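Protein-tyrosine-phosphatase PTP1 (Arabidopsis thaliana, PDB 6KRW) removes phosphate from phosphotyrosine in proteins, dephosphorylating and probably inhibiting the MAP kinase MPK6, and helps restrain plant defence responses. Local coordinates at residues A[31-36]-A[290-295]; A[265-270]-A[286-291]; A[11-16]-A[297-302]. One frame throughout, in Å; residues are numbered along the deposited sequence.

Interaction 1: A[31-36]-A[290-295]; sequences AHEFTG and FCYNAI
Glu33 meets Tyr292 through its carboxylate, and the path of its side chain explains how. CB leaves helix 27-39 in the direction of helix 285-303. CG stands anti to the carbonyl carbon (chi1 -67°), and the chain beyond it is extended, so the acid group is carried a full side-chain length from its backbone, crossing the tyrosine at about a right angle. CB and CG serve as a spacer; the first atom to come near the partner is CD, 3.3 Å from Tyr292 OH. OE2 accepts the hydroxyl's hydrogen bond, 2.6 Å between Tyr292 OH and Glu33 OE2, and receives it on its syn lone pair, the side of the other oxygen. The same OE2 lies at the edge of the phenol, near its plane, 3.4 Å from Tyr292 CZ, while the carboxylate plane is turned 35° from the ring. Tyr288 OH also bonds to OE2, and OE1 forms a salt bridge with Lys23 NZ, which reaches Tyr292 OH too by a weak hydrogen bond. The lysine together with the two phenols would probably favour the ionised acid. This partly buried tyrosine-carboxylate pair, one oxygen shared by two phenols, fastens helix 27-39 to helix 285-303, the last of the phosphatase domain, away from the annotated sites. Lys23 comes from helix 7-24; the Tyr292 ring packs edge-to-face with Tyr288 and touches Ile24 of helix 7-24 and Leu267 of helix 267-277.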
loop_
_atom_site.group_PDB
_atom_site.type_symbol
_atom_site.label_atom_id
_atom_site.label_comp_id
_atom_site.label_asym_id
_atom_site.label_seq_id
_atom_site.Cartn_x
_atom_site.Cartn_y
_atom_site.Cartn_z
ATOM N N ALA A 31 6.542 -0.776 -22.147
ATOM C CA ALA A 31 5.373 -0.012 -22.638
ATOM C C ALA A 31 4.313 -0.997 -23.149
ATOM O O ALA A 31 3.117 -0.786 -22.848
ATOM C CB ALA A 31 5.777 0.986 -23.697
ATOM N N HIS A 32 4.762 -2.016 -23.896
ATOM C CA HIS A 32 3.859 -3.047 -24.480
ATOM C C HIS A 32 3.133 -3.765 -23.344
ATOM O O HIS A 32 1.913 -4.013 -23.476
ATOM C CB HIS A 32 4.648 -4.019 -25.370
ATOM C CG HIS A 32 3.791 -4.894 -26.218
ATOM N ND1 HIS A 32 3.427 -6.171 -25.839
ATOM C CD2 HIS A 32 3.253 -4.691 -27.439
ATOM C CE1 HIS A 32 2.690 -6.714 -26.784
ATOM N NE2 HIS A 32 2.570 -5.828 -27.780
ATOM N N GLU A 33 3.844 -4.117 -22.275
ATOM C CA GLU A 33 3.190 -4.799 -21.127
ATOM C C GLU A 33 2.059 -3.916 -20.589
ATOM O O GLU A 33 0.944 -4.420 -20.332
ATOM C CB GLU A 33 4.186 -5.130 -20.018
ATOM C CG GLU A 33 5.212 -6.177 -20.381
ATOM C CD GLU A 33 6.253 -6.467 -19.313
ATOM O OE1 GLU A 33 7.021 -7.428 -19.474
ATOM O OE2 GLU A 33 6.312 -5.701 -18.328
ATOM N N PHE A 34 2.338 -2.633 -20.337
ATOM C CA PHE A 34 1.300 -1.762 -19.735
ATOM C C PHE A 34 0.118 -1.569 -20.690
ATOM O O PHE A 34 -1.029 -1.588 -20.220
ATOM C CB PHE A 34 1.889 -0.420 -19.291
ATOM C CG PHE A 34 0.935 0.359 -18.440
ATOM C CD1 PHE A 34 0.712 -0.020 -17.124
ATOM C CD2 PHE A 34 0.200 1.417 -18.959
ATOM C CE1 PHE A 34 -0.194 0.677 -16.340
ATOM C CE2 PHE A 34 -0.725 2.088 -18.176
ATOM C CZ PHE A 34 -0.907 1.730 -16.862
ATOM N N THR A 35 0.386 -1.366 -21.979
ATOM C CA THR A 35 -0.704 -1.242 -22.973
ATOM C C THR A 35 -1.576 -2.505 -22.940
ATOM O O THR A 35 -2.833 -2.387 -23.025
ATOM C CB THR A 35 -0.121 -0.955 -24.357
ATOM O OG1 THR A 35 0.590 0.282 -24.278
ATOM C CG2 THR A 35 -1.198 -0.853 -25.408
ATOM N N GLY A 36 -0.949 -3.673 -22.817
ATOM C CA GLY A 36 -1.709 -4.936 -22.735
ATOM C C GLY A 36 -2.558 -4.999 -21.478
ATOM O O GLY A 36 -3.712 -5.457 -21.527
ATOM N N PHE A 290 8.210 3.267 -13.310
ATOM C CA PHE A 290 8.829 3.547 -11.987
ATOM C C PHE A 290 8.977 2.241 -11.199
ATOM O O PHE A 290 9.969 2.054 -10.516
ATOM C CB PHE A 290 8.018 4.605 -11.242
ATOM C CG PHE A 290 8.598 5.015 -9.914
ATOM C CD1 PHE A 290 9.618 5.955 -9.843
ATOM C CD2 PHE A 290 8.137 4.473 -8.732
ATOM C CE1 PHE A 290 10.153 6.320 -8.614
ATOM C CE2 PHE A 290 8.670 4.839 -7.505
ATOM C CZ PHE A 290 9.688 5.776 -7.448
ATOM N N CYS A 291 7.993 1.327 -11.320
ATOM C CA CYS A 291 8.095 -0.005 -10.673
ATOM C C CYS A 291 9.382 -0.678 -11.143
ATOM O O CYS A 291 10.147 -1.157 -10.345
ATOM C CB CYS A 291 6.969 -0.955 -11.089
ATOM S SG CYS A 291 5.351 -0.584 -10.399
ATOM N N TYR A 292 9.590 -0.724 -12.461
ATOM C CA TYR A 292 10.781 -1.410 -13.013
ATOM C C TYR A 292 12.054 -0.724 -12.502
ATOM O O TYR A 292 12.972 -1.402 -12.067
ATOM C CB TYR A 292 10.760 -1.385 -14.533
ATOM C CG TYR A 292 10.101 -2.587 -15.162
ATOM C CD1 TYR A 292 10.819 -3.750 -15.329
ATOM C CD2 TYR A 292 8.792 -2.550 -15.599
ATOM C CE1 TYR A 292 10.256 -4.868 -15.903
ATOM C CE2 TYR A 292 8.213 -3.664 -16.188
ATOM C CZ TYR A 292 8.949 -4.817 -16.331
ATOM O OH TYR A 292 8.426 -5.964 -16.900
ATOM N N ASN A 293 12.080 0.610 -12.540
ATOM C CA ASN A 293 13.301 1.359 -12.149
ATOM C C ASN A 293 13.585 1.109 -10.672
ATOM O O ASN A 293 14.754 0.880 -10.328
ATOM C CB ASN A 293 13.119 2.836 -12.473
ATOM C CG ASN A 293 13.233 3.115 -13.951
ATOM O OD1 ASN A 293 14.053 2.522 -14.627
ATOM N ND2 ASN A 293 12.465 4.063 -14.451
ATOM N N ALA A 294 12.554 1.150 -9.829
ATOM C CA ALA A 294 12.772 0.965 -8.381
ATOM C C ALA A 294 13.253 -0.464 -8.140
ATOM O O ALA A 294 14.074 -0.703 -7.258
ATOM C CB ALA A 294 11.532 1.285 -7.583
ATOM N N ILE A 295 12.643 -1.444 -8.817
ATOM C CA ILE A 295 13.048 -2.855 -8.584
ATOM C C ILE A 295 14.500 -3.057 -9.038
ATOM O O ILE A 295 15.275 -3.685 -8.307
ATOM C CB ILE A 295 12.077 -3.798 -9.318
ATOM C CG1 ILE A 295 10.706 -3.802 -8.641
ATOM C CG2 ILE A 295 12.650 -5.203 -9.409
ATOM C CD1 ILE A 295 9.564 -4.322 -9.503
#

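Interaction 2: A[265-270]-A[286-291]; sequences LDLAKT and DQYFFC
Leu267 supplies the apolar part of the contact, resting on Tyr288 and Cys291 chiefly with one methyl, CD2. CG of the leucine is anti to its own nitrogen (chi1 -180°), and from there CD2 reaches helix 285-303: it sits 3.7 Å from Cys291 CB and 4.0 Å from Tyr288 CE1, approaching the ring obliquely. Leu267 CG lies near as well, 4.1 Å from Tyr288 CE1. Leucine and tyrosine come at each other from opposite directions. Cys291 contributes its CB to this packing.

The polar end of Tyr288 makes a different kind of contact. Its hydroxyl abuts the first turn of helix 267-277, where Ala268 CB lies 3.4 Å from Tyr288 OH and Ala268 CA is at the ring edge, near its plane. Ala268 N is 3.2 Å from Tyr288 OH, but the angle is too poor for a hydrogen bond; the hydroxyl is hydrogen-bonded to Glu33 OE2 of helix 27-39.

In the phosphatase domain, helix 285-303 begins just after Gln283, which by similarity binds substrate, and helix 242-259, starting at the end of the phosphate-binding loop, borders both segments: Leu267 rests on its Thr253, Cys291 on its Thr246.

Within 265-270 a capping bond is made by Asp266, the N-cap of helix 267-277: Lys269 N donates to Asp266 OD1 over 3.0 Å at 156°, coming from above the carboxylate plane and capping the first turn of the helix. On helix 285-303, Gln287 OE1 accepts from the backbone N of Gln283.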
loop_
_atom_site.group_PDB
_atom_site.type_symbol
_atom_site.label_atom_id
_atom_site.label_comp_id
_atom_site.label_asym_id
_atom_site.label_seq_id
_atom_site.Cartn_x
_atom_site.Cartn_y
_atom_site.Cartn_z
ATOM N N LEU A 265 9.395 -12.445 -11.508
ATOM C CA LEU A 265 10.075 -11.817 -12.665
ATOM C C LEU A 265 9.059 -11.292 -13.668
ATOM O O LEU A 265 9.436 -10.483 -14.513
ATOM C CB LEU A 265 11.061 -12.785 -13.317
ATOM C CG LEU A 265 12.483 -12.695 -12.767
ATOM C CD1 LEU A 265 12.544 -12.963 -11.276
ATOM C CD2 LEU A 265 13.388 -13.649 -13.508
ATOM N N ASP A 266 7.816 -11.750 -13.595
ATOM C CA ASP A 266 6.762 -11.278 -14.514
ATOM C C ASP A 266 5.970 -10.195 -13.788
ATOM O O ASP A 266 4.957 -10.472 -13.134
ATOM C CB ASP A 266 5.938 -12.475 -14.972
ATOM C CG ASP A 266 4.957 -12.172 -16.080
ATOM O OD1 ASP A 266 4.663 -11.015 -16.320
ATOM O OD2 ASP A 266 4.460 -13.129 -16.683
ATOM N N LEU A 267 6.459 -8.956 -13.916
ATOM C CA LEU A 267 5.781 -7.851 -13.214
ATOM C C LEU A 267 4.373 -7.628 -13.788
ATOM O O LEU A 267 3.455 -7.265 -13.039
ATOM C CB LEU A 267 6.632 -6.574 -13.323
ATOM C CG LEU A 267 6.039 -5.357 -12.636
ATOM C CD1 LEU A 267 5.925 -5.560 -11.141
ATOM C CD2 LEU A 267 6.887 -4.148 -12.935
ATOM N N ALA A 268 4.189 -7.856 -15.095
ATOM C CA ALA A 268 2.841 -7.667 -15.673
ATOM C C ALA A 268 1.859 -8.650 -15.012
ATOM O O ALA A 268 0.726 -8.260 -14.712
ATOM C CB ALA A 268 2.860 -7.862 -17.164
ATOM N N LYS A 269 2.307 -9.878 -14.788
ATOM C CA LYS A 269 1.448 -10.878 -14.105
ATOM C C LYS A 269 1.136 -10.443 -12.677
ATOM O O LYS A 269 -0.012 -10.548 -12.213
ATOM C CB LYS A 269 2.152 -12.224 -14.158
ATOM C CG LYS A 269 1.332 -13.390 -13.651
ATOM C CD LYS A 269 2.076 -14.709 -13.764
ATOM C CE LYS A 269 1.203 -15.924 -13.576
ATOM N NZ LYS A 269 0.833 -16.088 -12.157
ATOM N N THR A 270 2.133 -9.872 -11.976
ATOM C CA THR A 270 1.881 -9.362 -10.616
ATOM C C THR A 270 0.840 -8.254 -10.646
ATOM O O THR A 270 -0.049 -8.229 -9.798
ATOM C CB THR A 270 3.192 -8.885 -9.983
ATOM O OG1 THR A 270 4.059 -10.002 -9.858
ATOM C CG2 THR A 270 2.942 -8.235 -8.631
ATOM N N ASP A 286 3.860 5.766 -16.661
ATOM C CA ASP A 286 5.032 6.254 -15.898
ATOM C C ASP A 286 5.153 5.529 -14.554
ATOM O O ASP A 286 6.285 5.190 -14.165
ATOM C CB ASP A 286 4.970 7.771 -15.700
ATOM C CG ASP A 286 5.305 8.568 -16.940
ATOM O OD1 ASP A 286 5.852 7.986 -17.905
ATOM O OD2 ASP A 286 5.020 9.765 -16.926
ATOM N N GLN A 287 4.033 5.216 -13.894
ATOM C CA GLN A 287 4.090 4.463 -12.623
ATOM C C GLN A 287 4.615 3.053 -12.886
ATOM O O GLN A 287 5.369 2.557 -12.084
ATOM C CB GLN A 287 2.725 4.448 -11.933
ATOM C CG GLN A 287 2.440 5.781 -11.244
ATOM C CD GLN A 287 1.023 5.895 -10.752
ATOM O OE1 GLN A 287 0.221 4.975 -10.916
ATOM N NE2 GLN A 287 0.689 7.018 -10.132
ATOM N N TYR A 288 4.205 2.445 -14.003
ATOM C CA TYR A 288 4.672 1.088 -14.335
ATOM C C TYR A 288 6.174 1.105 -14.592
ATOM O O TYR A 288 6.883 0.256 -14.105
ATOM C CB TYR A 288 3.843 0.576 -15.520
ATOM C CG TYR A 288 4.034 -0.886 -15.804
ATOM C CD1 TYR A 288 3.502 -1.838 -14.948
ATOM C CD2 TYR A 288 4.762 -1.314 -16.888
ATOM C CE1 TYR A 288 3.676 -3.187 -15.185
ATOM C CE2 TYR A 288 4.918 -2.668 -17.149
ATOM C CZ TYR A 288 4.415 -3.602 -16.265
ATOM O OH TYR A 288 4.552 -4.956 -16.501
ATOM N N PHE A 289 6.651 2.112 -15.314
ATOM C CA PHE A 289 8.115 2.278 -15.537
ATOM C C PHE A 289 8.816 2.480 -14.190
ATOM O O PHE A 289 9.908 1.932 -13.971
ATOM C CB PHE A 289 8.405 3.437 -16.497
ATOM C CG PHE A 289 8.489 3.007 -17.935
ATOM C CD1 PHE A 289 9.691 2.589 -18.483
ATOM C CD2 PHE A 289 7.367 3.019 -18.742
ATOM C CE1 PHE A 289 9.768 2.204 -19.809
ATOM C CE2 PHE A 289 7.444 2.598 -20.066
ATOM C CZ PHE A 289 8.645 2.213 -20.603
ATOM N N PHE A 290 8.210 3.267 -13.310
ATOM C CA PHE A 290 8.829 3.547 -11.987
ATOM C C PHE A 290 8.977 2.241 -11.199
ATOM O O PHE A 290 9.969 2.054 -10.516
ATOM C CB PHE A 290 8.018 4.605 -11.242
ATOM C CG PHE A 290 8.598 5.015 -9.914
ATOM C CD1 PHE A 290 9.618 5.955 -9.843
ATOM C CD2 PHE A 290 8.137 4.473 -8.732
ATOM C CE1 PHE A 290 10.153 6.320 -8.614
ATOM C CE2 PHE A 290 8.670 4.839 -7.505
ATOM C CZ PHE A 290 9.688 5.776 -7.448
ATOM N N CYS A 291 7.993 1.327 -11.320
ATOM C CA CYS A 291 8.095 -0.005 -10.673
ATOM C C CYS A 291 9.382 -0.678 -11.143
ATOM O O CYS A 291 10.147 -1.157 -10.345
ATOM C CB CYS A 291 6.969 -0.955 -11.089
ATOM S SG CYS A 291 5.351 -0.584 -10.399
#

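Interaction 3: A[11-16]-A[297-302]; sequences NHCHQA and DELEDL
Asp301 OD2, on the residue just before the Leu302 that touches Cys13, is gripped by two cations, forming salt bridges with Arg217 NH1 and Lys221 NZ. Glu298, one turn earlier, pairs its OE1 with the same Arg217 nitrogen and its OE2 with Lys221, so the acidic side of helix 285-303 is bound to helix 214-223. Its apolar side faces helix 7-24, flanked by a salt bridge from Glu300 OE2 to Arg21 NH2 of that helix, and there the side chains meet through carbon and sulfur.

Leu299 is the centre of that packing. Its CG is anti to the carbonyl carbon (chi1 -72°), which sends the forked end out between two residues of the partner helix three positions apart. One branch, CD1, lies 3.8 Å from Ala16 CB; the other, CD2, lies 4.1 Å from Cys13 CB. Leu299 CD1 also lies 3.9 Å from Ala16 C, so the branch rests on the backbone. Cys13 SG touches both leucines, 4.1 Å from Leu299 CD2 and 4.3 Å from Leu302 CD1. The helix segments run roughly antiparallel, their axes 9.5 Å apart at closest approach with 143° between their directions, and the backbones are nearest where Cys13 CA and Leu299 CA are 6.1 Å apart.

On the partner helix, His12 is turned from the interface: His12 ND1 donates to Gln15 OE1 over 3.1 Å at 163°, with the acceptor in the plane of the imidazole.

The contact joins the first helix of the chain to its last. Helix 242-259 closes the same core, with Ile254 against both leucines, Ile257 against Ala16 and Leu258 against Cys13, while Tyr224 and Leu3 also touch Leu302.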
loop_
_atom_site.group_PDB
_atom_site.type_symbol
_atom_site.label_atom_id
_atom_site.label_comp_id
_atom_site.label_asym_id
_atom_site.label_seq_id
_atom_site.Cartn_x
_atom_site.Cartn_y
_atom_site.Cartn_z
ATOM N N ASN A 11 21.941 -15.395 -5.611
ATOM C CA ASN A 11 21.795 -15.937 -6.991
ATOM C C ASN A 11 20.450 -15.490 -7.569
ATOM O O ASN A 11 20.374 -15.129 -8.759
ATOM C CB ASN A 11 21.888 -17.456 -6.999
ATOM C CG ASN A 11 23.288 -17.957 -6.731
ATOM O OD1 ASN A 11 24.264 -17.268 -7.005
ATOM N ND2 ASN A 11 23.397 -19.163 -6.203
ATOM N N HIS A 12 19.402 -15.515 -6.758
ATOM C CA HIS A 12 18.055 -15.153 -7.273
ATOM C C HIS A 12 18.016 -13.648 -7.564
ATOM O O HIS A 12 17.448 -13.252 -8.579
ATOM C CB HIS A 12 16.977 -15.636 -6.307
ATOM C CG HIS A 12 16.815 -17.125 -6.312
ATOM N ND1 HIS A 12 17.080 -17.892 -7.436
ATOM C CD2 HIS A 12 16.361 -17.983 -5.379
ATOM C CE1 HIS A 12 16.832 -19.155 -7.171
ATOM N NE2 HIS A 12 16.384 -19.235 -5.917
ATOM N N CYS A 13 18.668 -12.846 -6.725
ATOM C CA CYS A 13 18.701 -11.388 -6.999
ATOM C C CYS A 13 19.503 -11.101 -8.284
ATOM O O CYS A 13 19.079 -10.227 -9.057
ATOM C CB CYS A 13 19.289 -10.628 -5.812
ATOM S SG CYS A 13 18.197 -10.593 -4.368
ATOM N N HIS A 14 20.639 -11.773 -8.487
ATOM C CA HIS A 14 21.439 -11.578 -9.720
ATOM C C HIS A 14 20.613 -11.984 -10.938
ATOM O O HIS A 14 20.578 -11.259 -11.938
ATOM C CB HIS A 14 22.759 -12.355 -9.644
ATOM C CG HIS A 14 23.809 -11.661 -8.847
ATOM N ND1 HIS A 14 24.442 -10.521 -9.298
ATOM C CD2 HIS A 14 24.336 -11.941 -7.641
ATOM C CE1 HIS A 14 25.319 -10.123 -8.397
ATOM N NE2 HIS A 14 25.270 -10.982 -7.375
ATOM N N GLN A 15 19.943 -13.121 -10.843
ATOM C CA GLN A 15 19.107 -13.618 -11.961
ATOM C C GLN A 15 18.003 -12.610 -12.251
ATOM O O GLN A 15 17.811 -12.247 -13.428
ATOM C CB GLN A 15 18.540 -14.981 -11.587
ATOM C CG GLN A 15 19.586 -16.084 -11.611
ATOM C CD GLN A 15 19.132 -17.291 -10.824
ATOM O OE1 GLN A 15 17.986 -17.364 -10.383
ATOM N NE2 GLN A 15 20.046 -18.219 -10.601
ATOM N N ALA A 16 17.317 -12.144 -11.213
ATOM C CA ALA A 16 16.249 -11.138 -11.395
ATOM C C ALA A 16 16.839 -9.843 -11.954
ATOM O O ALA A 16 16.216 -9.224 -12.811
ATOM C CB ALA A 16 15.532 -10.888 -10.104
ATOM N N ASP A 297 16.867 -0.718 -9.183
ATOM C CA ASP A 297 17.741 0.054 -8.250
ATOM C C ASP A 297 17.889 -0.741 -6.950
ATOM O O ASP A 297 19.008 -0.814 -6.415
ATOM C CB ASP A 297 17.170 1.442 -7.984
ATOM C CG ASP A 297 17.275 2.357 -9.189
ATOM O OD1 ASP A 297 17.954 1.967 -10.166
ATOM O OD2 ASP A 297 16.630 3.437 -9.168
ATOM N N GLU A 298 16.797 -1.387 -6.506
ATOM C CA GLU A 298 16.885 -2.110 -5.222
ATOM C C GLU A 298 17.702 -3.388 -5.405
ATOM O O GLU A 298 18.483 -3.743 -4.505
ATOM C CB GLU A 298 15.516 -2.356 -4.612
ATOM C CG GLU A 298 15.614 -2.903 -3.207
ATOM C CD GLU A 298 16.296 -1.991 -2.211
ATOM O OE1 GLU A 298 16.430 -0.808 -2.519
ATOM O OE2 GLU A 298 16.645 -2.475 -1.137
ATOM N N LEU A 299 17.496 -4.105 -6.506
ATOM C CA LEU A 299 18.293 -5.326 -6.790
ATOM C C LEU A 299 19.787 -4.978 -6.920
ATOM O O LEU A 299 20.606 -5.826 -6.519
ATOM C CB LEU A 299 17.782 -6.012 -8.055
ATOM C CG LEU A 299 16.430 -6.715 -7.914
ATOM C CD1 LEU A 299 15.908 -7.182 -9.261
ATOM C CD2 LEU A 299 16.526 -7.886 -6.934
ATOM N N GLU A 300 20.136 -3.786 -7.414
ATOM C CA GLU A 300 21.557 -3.353 -7.472
ATOM C C GLU A 300 22.093 -3.157 -6.050
ATOM O O GLU A 300 23.227 -3.614 -5.797
ATOM C CB GLU A 300 21.693 -2.087 -8.309
ATOM C CG GLU A 300 21.560 -2.336 -9.780
ATOM C CD GLU A 300 21.569 -1.099 -10.663
ATOM O OE1 GLU A 300 21.501 0.055 -10.129
ATOM O OE2 GLU A 300 21.682 -1.293 -11.901
ATOM N N ASP A 301 21.299 -2.566 -5.154
ATOM C CA ASP A 301 21.702 -2.412 -3.731
ATOM C C ASP A 301 21.879 -3.788 -3.092
ATOM O O ASP A 301 22.894 -3.990 -2.406
ATOM C CB ASP A 301 20.663 -1.632 -2.940
ATOM C CG ASP A 301 20.803 -0.136 -3.069
ATOM O OD1 ASP A 301 21.707 0.308 -3.792
ATOM O OD2 ASP A 301 20.002 0.563 -2.446
ATOM N N LEU A 302 20.941 -4.708 -3.342
ATOM C CA LEU A 302 20.944 -6.021 -2.643
ATOM C C LEU A 302 22.156 -6.841 -3.098
ATOM O O LEU A 302 22.643 -7.661 -2.301
ATOM C CB LEU A 302 19.627 -6.759 -2.904
ATOM C CG LEU A 302 18.406 -6.178 -2.191
ATOM C CD1 LEU A 302 17.115 -6.693 -2.814
ATOM C CD2 LEU A 302 18.453 -6.474 -0.694
#

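All three interactions use helix 285-303. Interactions 1 and 2 are practically one site: their centres are 4 Å apart, and Tyr292 CE2 packs 3.5 Å from Leu267 CD2. Glu33 OE2 and Tyr288 OH, 2.6 Å apart and probably hydrogen-bonded, join the two. Interaction 3 lies farther along the helix, its centre about 17 Å from that of interaction 1 and 16 Å from that of interaction 2, which it meets where Leu265 CD1 is 3.8 Å from Ala16 CB. Interaction 2 comes nearest the catalytic region: the side chains of Tyr288 and Cys291 are each about 9 Å from Gln283 and Gly242 respectively, substrate-binding residues by similarity.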